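Local coordinates for protein mucin-like protocadherin (Homo sapiens, PDB 6OAE) that probably joins adjacent microvilli of epithelial cells through calcium-dependent adhesion to CDHR2, this piece being its two N-terminal extracellular cadherin repeats, at residues Q4-N9 with E32-T37; F45-Q50 with L54-T59; V109-K114 with D168-P173; F151-V156 with F177-R182. All blocks are in the same frame, centred on the assembly; numbering follows the deposited sequence.

Contact 1: Q4-N9 with E32-T37; sequences QYCSVN and EGQEVT
The side-chain amide of Q34 spans to the backbone of Q4 directly, though weakly, and to that of C6 through a water. Its NE2 gives a weak hydrogen bond to Q4 O, 3.4 Å long and bent to 142° at the hydrogen. Its OE1 works through the water, which donates to Q34 OE1 at 2.5 Å and accepts from C6 N at 2.9 Å. One amide thus serves a carbonyl and, through the water, an N-H two residues further on, a pattern consistent with its modelled orientation. Q34 OE1 also lies 3.9 Å from C6 SG. Beyond CG the Q34 side chain runs extended (chi2 179°), and that length carries the amide over to a segment whose backbone stays well away: the CA atoms of C6 and V36 are 8.2 Å apart. C6 is anchored by its disulfide to C74, and G33 O accepts from S76 OG, so both segments are tied to strand 67-76. The N-terminal segment 4-9 runs as a loop ahead of strand 12-16, its C6 side chain packing on T82 and L84 of strand 79-91, while E35 and T37 pair with Q75 and L73 at the edge of the four-stranded sheet.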
# COMPACT_ATOMS: atom_id res chain seq x y z
N GLN A 4 -34.16 -19.76 -22.27
CA GLN A 4 -34.98 -18.53 -22.06
C GLN A 4 -34.59 -17.85 -20.74
O GLN A 4 -35.45 -17.19 -20.12
CB GLN A 4 -36.47 -18.88 -22.09
CG GLN A 4 -36.98 -19.22 -23.49
CD GLN A 4 -36.79 -18.04 -24.42
OE1 GLN A 4 -36.04 -18.12 -25.39
NE2 GLN A 4 -37.44 -16.94 -24.10
N TYR A 5 -33.32 -17.99 -20.33
CA TYR A 5 -32.75 -17.31 -19.15
C TYR A 5 -31.47 -16.60 -19.57
O TYR A 5 -30.66 -17.22 -20.27
CB TYR A 5 -32.46 -18.28 -18.01
CG TYR A 5 -33.69 -18.83 -17.32
CD1 TYR A 5 -34.66 -17.98 -16.78
CD2 TYR A 5 -33.89 -20.20 -17.20
CE1 TYR A 5 -35.79 -18.49 -16.15
CE2 TYR A 5 -35.01 -20.72 -16.58
CZ TYR A 5 -35.97 -19.86 -16.05
OH TYR A 5 -37.06 -20.40 -15.44
N CYS A 6 -31.31 -15.35 -19.13
CA CYS A 6 -30.04 -14.59 -19.22
C CYS A 6 -28.91 -15.40 -18.62
O CYS A 6 -29.16 -16.05 -17.61
CB CYS A 6 -30.09 -13.30 -18.42
SG CYS A 6 -30.76 -11.90 -19.34
N SER A 7 -27.72 -15.34 -19.23
CA SER A 7 -26.50 -16.00 -18.74
C SER A 7 -25.25 -15.21 -19.16
O SER A 7 -25.31 -14.37 -20.11
CB SER A 7 -26.42 -17.43 -19.21
OG SER A 7 -26.33 -17.49 -20.63
N VAL A 8 -24.18 -15.48 -18.44
CA VAL A 8 -22.78 -15.09 -18.75
C VAL A 8 -21.95 -16.35 -18.56
O VAL A 8 -22.31 -17.17 -17.65
CB VAL A 8 -22.30 -13.92 -17.86
CG1 VAL A 8 -23.14 -12.68 -18.12
CG2 VAL A 8 -22.30 -14.25 -16.36
N ASN A 9 -20.92 -16.53 -19.37
CA ASN A 9 -20.00 -17.69 -19.32
C ASN A 9 -18.96 -17.46 -18.22
O ASN A 9 -18.31 -18.41 -17.85
CB ASN A 9 -19.33 -17.95 -20.67
CG ASN A 9 -18.20 -17.00 -21.00
OD1 ASN A 9 -18.31 -15.78 -20.82
ND2 ASN A 9 -17.11 -17.53 -21.52
N GLU A 32 -34.52 -13.57 -26.58
CA GLU A 32 -35.40 -12.69 -27.40
C GLU A 32 -36.56 -12.24 -26.51
O GLU A 32 -37.16 -13.11 -25.85
CB GLU A 32 -35.87 -13.40 -28.67
CG GLU A 32 -36.56 -12.47 -29.66
CD GLU A 32 -35.70 -11.33 -30.17
OE1 GLU A 32 -34.59 -11.60 -30.69
OE2 GLU A 32 -36.13 -10.16 -30.03
N GLY A 33 -36.84 -10.93 -26.45
CA GLY A 33 -37.95 -10.33 -25.68
C GLY A 33 -37.54 -9.81 -24.32
O GLY A 33 -38.41 -9.19 -23.66
N GLN A 34 -36.30 -10.05 -23.88
CA GLN A 34 -35.76 -9.55 -22.58
C GLN A 34 -34.75 -8.42 -22.85
O GLN A 34 -34.25 -8.34 -23.97
CB GLN A 34 -35.14 -10.69 -21.77
CG GLN A 34 -36.16 -11.59 -21.09
CD GLN A 34 -35.55 -12.72 -20.30
OE1 GLN A 34 -34.58 -12.54 -19.56
NE2 GLN A 34 -36.12 -13.91 -20.44
N GLU A 35 -34.49 -7.59 -21.85
CA GLU A 35 -33.45 -6.52 -21.87
C GLU A 35 -32.67 -6.61 -20.56
O GLU A 35 -33.30 -6.89 -19.51
CB GLU A 35 -34.06 -5.13 -22.03
CG GLU A 35 -34.48 -4.82 -23.46
CD GLU A 35 -35.20 -3.49 -23.66
OE1 GLU A 35 -35.88 -3.35 -24.70
OE2 GLU A 35 -35.09 -2.60 -22.79
N VAL A 36 -31.36 -6.38 -20.60
CA VAL A 36 -30.50 -6.40 -19.38
C VAL A 36 -30.03 -4.97 -19.10
O VAL A 36 -29.60 -4.31 -20.04
CB VAL A 36 -29.34 -7.41 -19.48
CG1 VAL A 36 -28.33 -7.05 -20.57
CG2 VAL A 36 -28.65 -7.59 -18.12
N THR A 37 -30.13 -4.55 -17.85
CA THR A 37 -29.72 -3.23 -17.34
C THR A 37 -29.00 -3.44 -16.01
O THR A 37 -29.19 -4.53 -15.42
CB THR A 37 -30.93 -2.31 -17.18
OG1 THR A 37 -31.79 -2.90 -16.20
CG2 THR A 37 -31.69 -2.11 -18.48
O HOH W 1 -33.64 -14.23 -17.93

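Contact 2: F45-Q50 with L54-T59; sequences FAFRIQ and LFLNVT
The R48 guanidinium lies flat on one face of the F55 ring, a stacked cation-pi pair with planes 11° apart. R48 NH2 sits over the middle of the ring, while Q50 O comes to the ring's edge. At the guanidinium's own edge, R48 NH1 donates in plane to N57 OD1 at 2.7 Å, almost straight on to the amide C=O. R48 NE donates to Q50 OE1 at 2.8 Å, so two hydrogen bonds and a stack fix the rotation of the group. With CG between the backbone N and the carbonyl carbon (chi1 74°), the extended R48 chain lies across the neighbouring strand. On the other face of the sheet F47 CD1 meets L54 CD1 at 3.8 Å, I49 CG1 packs on the same methyl, and F47 CE1 lies beside L56 CD2. In the backbone, R48 and F55 form a hydrogen-bonded antiparallel pair flanked by two non-hydrogen-bonded ones, F47 with L56 and I49 with L54; just past them N57 N donates to A46 O at 2.8 Å. F47 and L54 reach V88 and V86 of the opposite sheet. This is a beta hairpin of a cadherin repeat's Greek-key sandwich, the R48-F55 stack outside and F47, I49, L54 and L56 toward the core.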
# COMPACT_ATOMS: atom_id res chain seq x y z
N PHE A 45 -20.85 4.05 -10.41
CA PHE A 45 -19.84 4.71 -11.28
C PHE A 45 -18.68 3.77 -11.58
O PHE A 45 -17.46 4.19 -11.42
CB PHE A 45 -19.27 5.94 -10.58
CG PHE A 45 -20.27 7.00 -10.28
CD1 PHE A 45 -20.69 7.86 -11.28
CD2 PHE A 45 -20.77 7.17 -9.00
CE1 PHE A 45 -21.61 8.86 -11.00
CE2 PHE A 45 -21.69 8.16 -8.73
CZ PHE A 45 -22.11 9.00 -9.73
N ALA A 46 -19.00 2.54 -11.95
CA ALA A 46 -18.00 1.49 -12.22
C ALA A 46 -18.29 0.81 -13.55
O ALA A 46 -17.35 0.65 -14.34
CB ALA A 46 -17.96 0.51 -11.06
N PHE A 47 -19.55 0.46 -13.83
CA PHE A 47 -19.90 -0.41 -14.97
C PHE A 47 -20.83 0.30 -15.93
O PHE A 47 -21.55 1.24 -15.53
CB PHE A 47 -20.58 -1.68 -14.46
CG PHE A 47 -19.71 -2.57 -13.61
CD1 PHE A 47 -18.80 -3.45 -14.21
CD2 PHE A 47 -19.78 -2.53 -12.23
CE1 PHE A 47 -18.00 -4.27 -13.43
CE2 PHE A 47 -18.98 -3.35 -11.45
CZ PHE A 47 -18.10 -4.23 -12.05
N ARG A 48 -20.87 -0.20 -17.16
CA ARG A 48 -21.98 0.09 -18.09
C ARG A 48 -22.27 -1.17 -18.88
O ARG A 48 -21.39 -2.05 -18.98
CB ARG A 48 -21.71 1.26 -19.04
CG ARG A 48 -20.74 0.97 -20.17
CD ARG A 48 -20.55 2.17 -21.10
NE ARG A 48 -19.91 1.70 -22.32
CZ ARG A 48 -18.61 1.47 -22.45
NH1 ARG A 48 -17.77 1.67 -21.45
NH2 ARG A 48 -18.15 1.02 -23.60
N ILE A 49 -23.46 -1.22 -19.43
CA ILE A 49 -23.91 -2.25 -20.37
C ILE A 49 -24.28 -1.54 -21.66
O ILE A 49 -25.08 -0.59 -21.60
CB ILE A 49 -25.07 -3.05 -19.79
CG1 ILE A 49 -24.66 -3.74 -18.48
CG2 ILE A 49 -25.61 -4.03 -20.82
CD1 ILE A 49 -25.83 -4.38 -17.74
N GLN A 50 -23.68 -1.98 -22.75
CA GLN A 50 -23.97 -1.54 -24.14
C GLN A 50 -23.85 -2.74 -25.06
O GLN A 50 -22.85 -3.50 -24.93
CB GLN A 50 -22.99 -0.44 -24.57
CG GLN A 50 -23.51 0.96 -24.33
CD GLN A 50 -22.60 1.98 -24.98
OE1 GLN A 50 -21.41 2.06 -24.68
NE2 GLN A 50 -23.16 2.75 -25.91
N LEU A 54 -20.94 -6.21 -20.80
CA LEU A 54 -20.61 -5.52 -19.55
C LEU A 54 -19.21 -4.92 -19.70
O LEU A 54 -18.28 -5.66 -20.08
CB LEU A 54 -20.65 -6.46 -18.36
CG LEU A 54 -20.34 -5.84 -17.01
CD1 LEU A 54 -21.37 -4.80 -16.63
CD2 LEU A 54 -20.21 -6.91 -15.94
N PHE A 55 -19.10 -3.65 -19.42
CA PHE A 55 -17.84 -2.89 -19.46
C PHE A 55 -17.54 -2.29 -18.09
O PHE A 55 -18.51 -2.00 -17.34
CB PHE A 55 -17.95 -1.75 -20.47
CG PHE A 55 -18.09 -2.15 -21.91
CD1 PHE A 55 -19.35 -2.33 -22.48
CD2 PHE A 55 -16.97 -2.28 -22.72
CE1 PHE A 55 -19.47 -2.67 -23.81
CE2 PHE A 55 -17.10 -2.63 -24.06
CZ PHE A 55 -18.35 -2.81 -24.60
N LEU A 56 -16.25 -2.11 -17.80
CA LEU A 56 -15.71 -1.23 -16.74
C LEU A 56 -15.53 0.15 -17.35
O LEU A 56 -14.90 0.20 -18.41
CB LEU A 56 -14.33 -1.74 -16.29
CG LEU A 56 -14.24 -2.59 -15.04
CD1 LEU A 56 -12.80 -2.99 -14.79
CD2 LEU A 56 -14.81 -1.85 -13.83
N ASN A 57 -16.04 1.23 -16.73
CA ASN A 57 -15.88 2.62 -17.26
C ASN A 57 -14.68 3.30 -16.61
O ASN A 57 -14.29 4.39 -17.10
CB ASN A 57 -17.10 3.51 -17.02
CG ASN A 57 -18.25 3.16 -17.91
OD1 ASN A 57 -18.07 2.55 -18.96
ND2 ASN A 57 -19.45 3.54 -17.50
N VAL A 58 -14.12 2.69 -15.57
CA VAL A 58 -13.13 3.34 -14.66
C VAL A 58 -11.91 2.44 -14.44
O VAL A 58 -11.97 1.20 -14.65
CB VAL A 58 -13.81 3.71 -13.34
CG1 VAL A 58 -14.94 4.71 -13.56
CG2 VAL A 58 -14.34 2.50 -12.60
N THR A 59 -10.82 3.08 -14.04
CA THR A 59 -9.54 2.43 -13.73
C THR A 59 -9.56 2.18 -12.22
O THR A 59 -9.54 3.12 -11.42
CB THR A 59 -8.38 3.25 -14.29
OG1 THR A 59 -8.37 3.08 -15.72
CG2 THR A 59 -7.05 2.80 -13.73

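Contact 3: V109-K114 with D168-P173; sequences VEEDTK and DFYERP
A type I beta turn from E110 to T113 follows strand 104-110 and places E111 CA 6.1 Å from D168 CA, next to residues 169-171 with their helical phi/psi. E111 makes the contact with a single oxygen. Its OE1 accepts from F169 N at 2.8 Å, with an N-H...O angle of 162°, through the anti lone pair, the one facing away from the other carboxylate oxygen. CG stands opposite the backbone N (chi1 -176°) and the chain continues extended, which carries the carboxylate straight across to the start of the 168-173 bend. There E111 OE1 also lies against F169 CB at 3.2 Å, the carboxylate plane standing steeply to the F169 ring. D168 brings a second carboxylate near, OD1 being 4.3 Å from E111 OE1; the like charges are not in contact, and the backbone N-H groups that each oxygen accepts probably offset their repulsion. D168 OD1 is occupied locally: E171 N donates to it at 3.2 Å from above the carboxylate plane, and Y170 N adds a weak bond. On the turn itself, E110 O takes both T113 N and T113 OG1, bracing the bend that presents E111. F169 packs on V203 and P205. An Asx motif thus opens the 168-173 bend, and a glutamate side chain ties that bend to the turn after the first strand of the second cadherin repeat.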
# COMPACT_ATOMS: atom_id res chain seq x y z
N VAL A 109 20.37 12.61 23.91
CA VAL A 109 20.58 11.33 24.66
C VAL A 109 21.59 11.61 25.76
O VAL A 109 22.69 12.12 25.46
CB VAL A 109 21.09 10.21 23.74
CG1 VAL A 109 20.83 8.84 24.37
CG2 VAL A 109 20.50 10.27 22.35
N GLU A 110 21.24 11.27 27.00
CA GLU A 110 22.17 11.48 28.14
C GLU A 110 23.39 10.59 27.95
O GLU A 110 23.24 9.43 27.53
CB GLU A 110 21.45 11.24 29.46
CG GLU A 110 20.52 12.37 29.80
CD GLU A 110 19.89 12.19 31.17
OE1 GLU A 110 20.65 11.99 32.14
OE2 GLU A 110 18.65 12.24 31.24
N GLU A 111 24.57 11.12 28.25
CA GLU A 111 25.85 10.38 28.13
C GLU A 111 25.79 9.06 28.93
O GLU A 111 26.43 8.09 28.49
CB GLU A 111 26.99 11.26 28.63
CG GLU A 111 28.34 10.63 28.47
CD GLU A 111 29.42 11.47 29.12
OE1 GLU A 111 30.29 11.93 28.40
OE2 GLU A 111 29.36 11.66 30.35
N ASP A 112 25.07 9.00 30.05
CA ASP A 112 25.09 7.81 30.95
C ASP A 112 23.92 6.85 30.65
O ASP A 112 23.64 5.97 31.51
CB ASP A 112 25.12 8.26 32.42
CG ASP A 112 23.89 9.03 32.86
OD1 ASP A 112 23.15 9.50 31.99
OD2 ASP A 112 23.69 9.16 34.08
N THR A 113 23.24 6.99 29.51
CA THR A 113 22.20 6.04 29.05
C THR A 113 22.79 4.62 29.08
O THR A 113 23.92 4.46 28.62
CB THR A 113 21.69 6.42 27.65
OG1 THR A 113 21.13 7.73 27.74
CG2 THR A 113 20.68 5.43 27.11
N LYS A 114 22.05 3.65 29.63
CA LYS A 114 22.54 2.25 29.78
C LYS A 114 22.69 1.62 28.39
O LYS A 114 21.77 1.80 27.56
CB LYS A 114 21.61 1.43 30.68
CG LYS A 114 21.29 2.05 32.04
CD LYS A 114 22.47 2.75 32.75
CE LYS A 114 23.63 1.82 33.08
NZ LYS A 114 23.24 0.80 34.09
N ASP A 168 30.20 8.97 24.91
CA ASP A 168 31.28 9.83 25.47
C ASP A 168 31.11 11.21 24.84
O ASP A 168 31.46 11.38 23.69
CB ASP A 168 32.63 9.16 25.19
CG ASP A 168 33.81 9.90 25.79
OD1 ASP A 168 33.71 11.13 25.94
OD2 ASP A 168 34.83 9.21 26.08
N PHE A 169 30.59 12.15 25.61
CA PHE A 169 30.28 13.54 25.19
C PHE A 169 31.52 14.22 24.59
O PHE A 169 31.37 14.95 23.60
CB PHE A 169 29.75 14.32 26.38
CG PHE A 169 29.63 15.79 26.14
CD1 PHE A 169 28.58 16.28 25.39
CD2 PHE A 169 30.55 16.68 26.67
CE1 PHE A 169 28.46 17.64 25.16
CE2 PHE A 169 30.42 18.04 26.44
CZ PHE A 169 29.38 18.51 25.68
N TYR A 170 32.70 14.01 25.18
CA TYR A 170 33.95 14.70 24.79
C TYR A 170 34.41 14.16 23.44
O TYR A 170 34.76 14.98 22.53
CB TYR A 170 34.98 14.59 25.92
CG TYR A 170 34.45 15.27 27.15
CD1 TYR A 170 34.49 16.65 27.26
CD2 TYR A 170 33.83 14.55 28.15
CE1 TYR A 170 33.96 17.29 28.36
CE2 TYR A 170 33.30 15.18 29.27
CZ TYR A 170 33.36 16.55 29.37
OH TYR A 170 32.85 17.19 30.44
N GLU A 171 34.41 12.85 23.29
CA GLU A 171 34.95 12.16 22.11
C GLU A 171 33.98 12.35 20.94
O GLU A 171 34.44 12.71 19.83
CB GLU A 171 35.19 10.71 22.48
CG GLU A 171 35.77 9.90 21.35
CD GLU A 171 36.17 8.50 21.75
OE1 GLU A 171 36.38 7.68 20.84
OE2 GLU A 171 36.28 8.25 22.95
N ARG A 172 32.68 12.16 21.16
CA ARG A 172 31.70 12.19 20.04
C ARG A 172 30.35 12.70 20.55
O ARG A 172 29.48 11.91 20.91
CB ARG A 172 31.65 10.81 19.40
CG ARG A 172 30.99 10.81 18.03
CD ARG A 172 31.17 9.50 17.32
NE ARG A 172 32.43 9.45 16.60
CZ ARG A 172 33.55 8.84 17.00
NH1 ARG A 172 34.62 8.90 16.23
NH2 ARG A 172 33.62 8.19 18.15
N PRO A 173 30.15 14.03 20.62
CA PRO A 173 28.89 14.59 21.10
C PRO A 173 27.77 14.59 20.05
O PRO A 173 26.65 14.76 20.46
CB PRO A 173 29.24 16.04 21.41
CG PRO A 173 30.33 16.36 20.39
CD PRO A 173 31.12 15.07 20.26

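Contact 4: F151-V156 with F177-R182; sequences FSLVSV and FWLLVR
F151 and F177 both set CG opposite the carbonyl carbon (chi1 -60° and -65°), and from strands more than 9 Å apart at CA this throws their side chains inward until they meet at about a right angle. F177 does the reaching: the far end of its ring comes up to the root of the other side chain, with F177 CZ 3.9 Å from F151 CB. Next to it F177 CE2 lies 3.9 Å from F151 CD2, so two neighbouring ring atoms touch the CB and one flank of the F151 ring. Both approaches are oblique, and the pair is ordinary apolar packing without a stack. Two residues further along, the leucines repeat the contact more lightly, L153 CD1 meeting L179 CD1 at 4.2 Å. L179 has CG turned away from its backbone N (chi1 -177°), and its methyl end is what bridges to L153. Between these pairs the chain alternates: S152 faces the other way and its OG bonds to D164 and R162, while W178 points out of the core. F151 packs further on L161, L163 and L201, F177 on L140 and A147, and F100 touches L179. Strand 151-153 belongs to the three-stranded sheet and strand 177-182 to the four-stranded one, so these side chains meet in the middle of the sandwich: the hydrophobic core between the two sheets of a cadherin repeat.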
# COMPACT_ATOMS: atom_id res chain seq x y z
N PHE A 151 25.05 3.15 17.68
CA PHE A 151 23.59 2.93 17.50
C PHE A 151 23.33 1.99 16.33
O PHE A 151 24.06 2.02 15.33
CB PHE A 151 22.86 4.24 17.25
CG PHE A 151 22.98 5.25 18.36
CD1 PHE A 151 22.17 5.18 19.49
CD2 PHE A 151 23.88 6.31 18.27
CE1 PHE A 151 22.26 6.13 20.48
CE2 PHE A 151 23.98 7.26 19.28
CZ PHE A 151 23.17 7.17 20.38
N SER A 152 22.28 1.18 16.46
CA SER A 152 21.78 0.28 15.39
C SER A 152 20.27 0.13 15.52
O SER A 152 19.74 0.42 16.61
CB SER A 152 22.49 -1.05 15.47
OG SER A 152 22.19 -1.70 16.69
N LEU A 153 19.62 -0.29 14.45
CA LEU A 153 18.18 -0.61 14.47
C LEU A 153 18.02 -1.99 15.09
O LEU A 153 18.91 -2.85 14.86
CB LEU A 153 17.63 -0.60 13.05
CG LEU A 153 17.70 0.74 12.33
CD1 LEU A 153 17.11 0.59 10.95
CD2 LEU A 153 16.97 1.83 13.12
N VAL A 154 16.95 -2.20 15.84
CA VAL A 154 16.70 -3.53 16.43
C VAL A 154 16.58 -4.56 15.30
O VAL A 154 17.18 -5.67 15.42
CB VAL A 154 15.46 -3.52 17.35
CG1 VAL A 154 15.03 -4.93 17.72
CG2 VAL A 154 15.74 -2.70 18.59
N SER A 155 15.88 -4.23 14.23
CA SER A 155 15.84 -5.07 13.00
C SER A 155 15.42 -4.25 11.79
O SER A 155 14.89 -3.13 11.94
CB SER A 155 14.90 -6.27 13.15
OG SER A 155 13.57 -5.89 12.83
N VAL A 156 15.61 -4.84 10.61
CA VAL A 156 15.20 -4.23 9.32
C VAL A 156 13.68 -3.95 9.30
O VAL A 156 13.30 -3.05 8.61
CB VAL A 156 15.67 -5.11 8.15
CG1 VAL A 156 14.90 -6.42 8.06
CG2 VAL A 156 15.61 -4.37 6.84
N PHE A 177 22.95 10.11 11.09
CA PHE A 177 22.60 8.93 10.28
C PHE A 177 21.64 9.31 9.17
O PHE A 177 20.82 10.22 9.36
CB PHE A 177 21.90 7.88 11.13
CG PHE A 177 22.74 7.29 12.22
CD1 PHE A 177 23.64 6.28 11.94
CD2 PHE A 177 22.62 7.73 13.52
CE1 PHE A 177 24.41 5.72 12.95
CE2 PHE A 177 23.40 7.19 14.53
CZ PHE A 177 24.30 6.17 14.24
N TRP A 178 21.77 8.61 8.05
CA TRP A 178 20.71 8.48 7.03
C TRP A 178 19.85 7.30 7.45
O TRP A 178 20.42 6.21 7.73
CB TRP A 178 21.27 8.26 5.63
CG TRP A 178 21.78 9.48 4.95
CD1 TRP A 178 21.05 10.56 4.54
CD2 TRP A 178 23.14 9.74 4.57
NE1 TRP A 178 21.87 11.48 3.94
CE2 TRP A 178 23.16 11.01 3.94
CE3 TRP A 178 24.35 9.04 4.70
CZ2 TRP A 178 24.34 11.58 3.45
CZ3 TRP A 178 25.52 9.60 4.22
CH2 TRP A 178 25.51 10.86 3.60
N LEU A 179 18.55 7.51 7.53
CA LEU A 179 17.56 6.44 7.72
C LEU A 179 16.86 6.24 6.38
O LEU A 179 16.26 7.20 5.89
CB LEU A 179 16.57 6.86 8.81
CG LEU A 179 15.53 5.81 9.17
CD1 LEU A 179 16.15 4.52 9.70
CD2 LEU A 179 14.56 6.38 10.17
N LEU A 180 16.98 5.04 5.82
CA LEU A 180 16.33 4.67 4.54
C LEU A 180 15.18 3.73 4.83
O LEU A 180 15.31 2.90 5.74
CB LEU A 180 17.31 3.96 3.61
CG LEU A 180 18.67 4.63 3.43
CD1 LEU A 180 19.52 3.81 2.47
CD2 LEU A 180 18.51 6.05 2.93
N VAL A 181 14.11 3.83 4.06
CA VAL A 181 13.04 2.82 4.14
C VAL A 181 12.71 2.43 2.70
O VAL A 181 12.73 3.33 1.84
CB VAL A 181 11.81 3.32 4.91
CG1 VAL A 181 11.13 4.52 4.24
CG2 VAL A 181 10.82 2.19 5.15
N ARG A 182 12.46 1.15 2.45
CA ARG A 182 11.96 0.67 1.14
C ARG A 182 10.77 -0.24 1.43
O ARG A 182 10.67 -0.76 2.58
CB ARG A 182 13.07 0.01 0.31
CG ARG A 182 13.67 -1.23 0.94
CD ARG A 182 14.61 -2.05 0.06
NE ARG A 182 14.97 -3.26 0.79
CZ ARG A 182 15.97 -3.38 1.67
NH1 ARG A 182 16.76 -2.37 1.97
NH2 ARG A 182 16.17 -4.55 2.26

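Contacts 1 and 2 belong to the first cadherin repeat, contacts 3 and 4 to the second, on opposite sides of the chain's centre. Contact 4 is the buried one, purely apolar and between facing sheets; contact 3 is a surface contact resting on one carboxylate bond. Contacts 1 and 2 are partly buried but differ: a water-assisted amide bridge to a loop in one, regular strand pairing with a cation-pi stack in the other. Contacts 1 and 2 touch where V36 and T37 pack on I49. Contacts 3 and 4 have centres about 20 Å apart and share the four-stranded sheet, the 168-173 bend leading into strand 174-182.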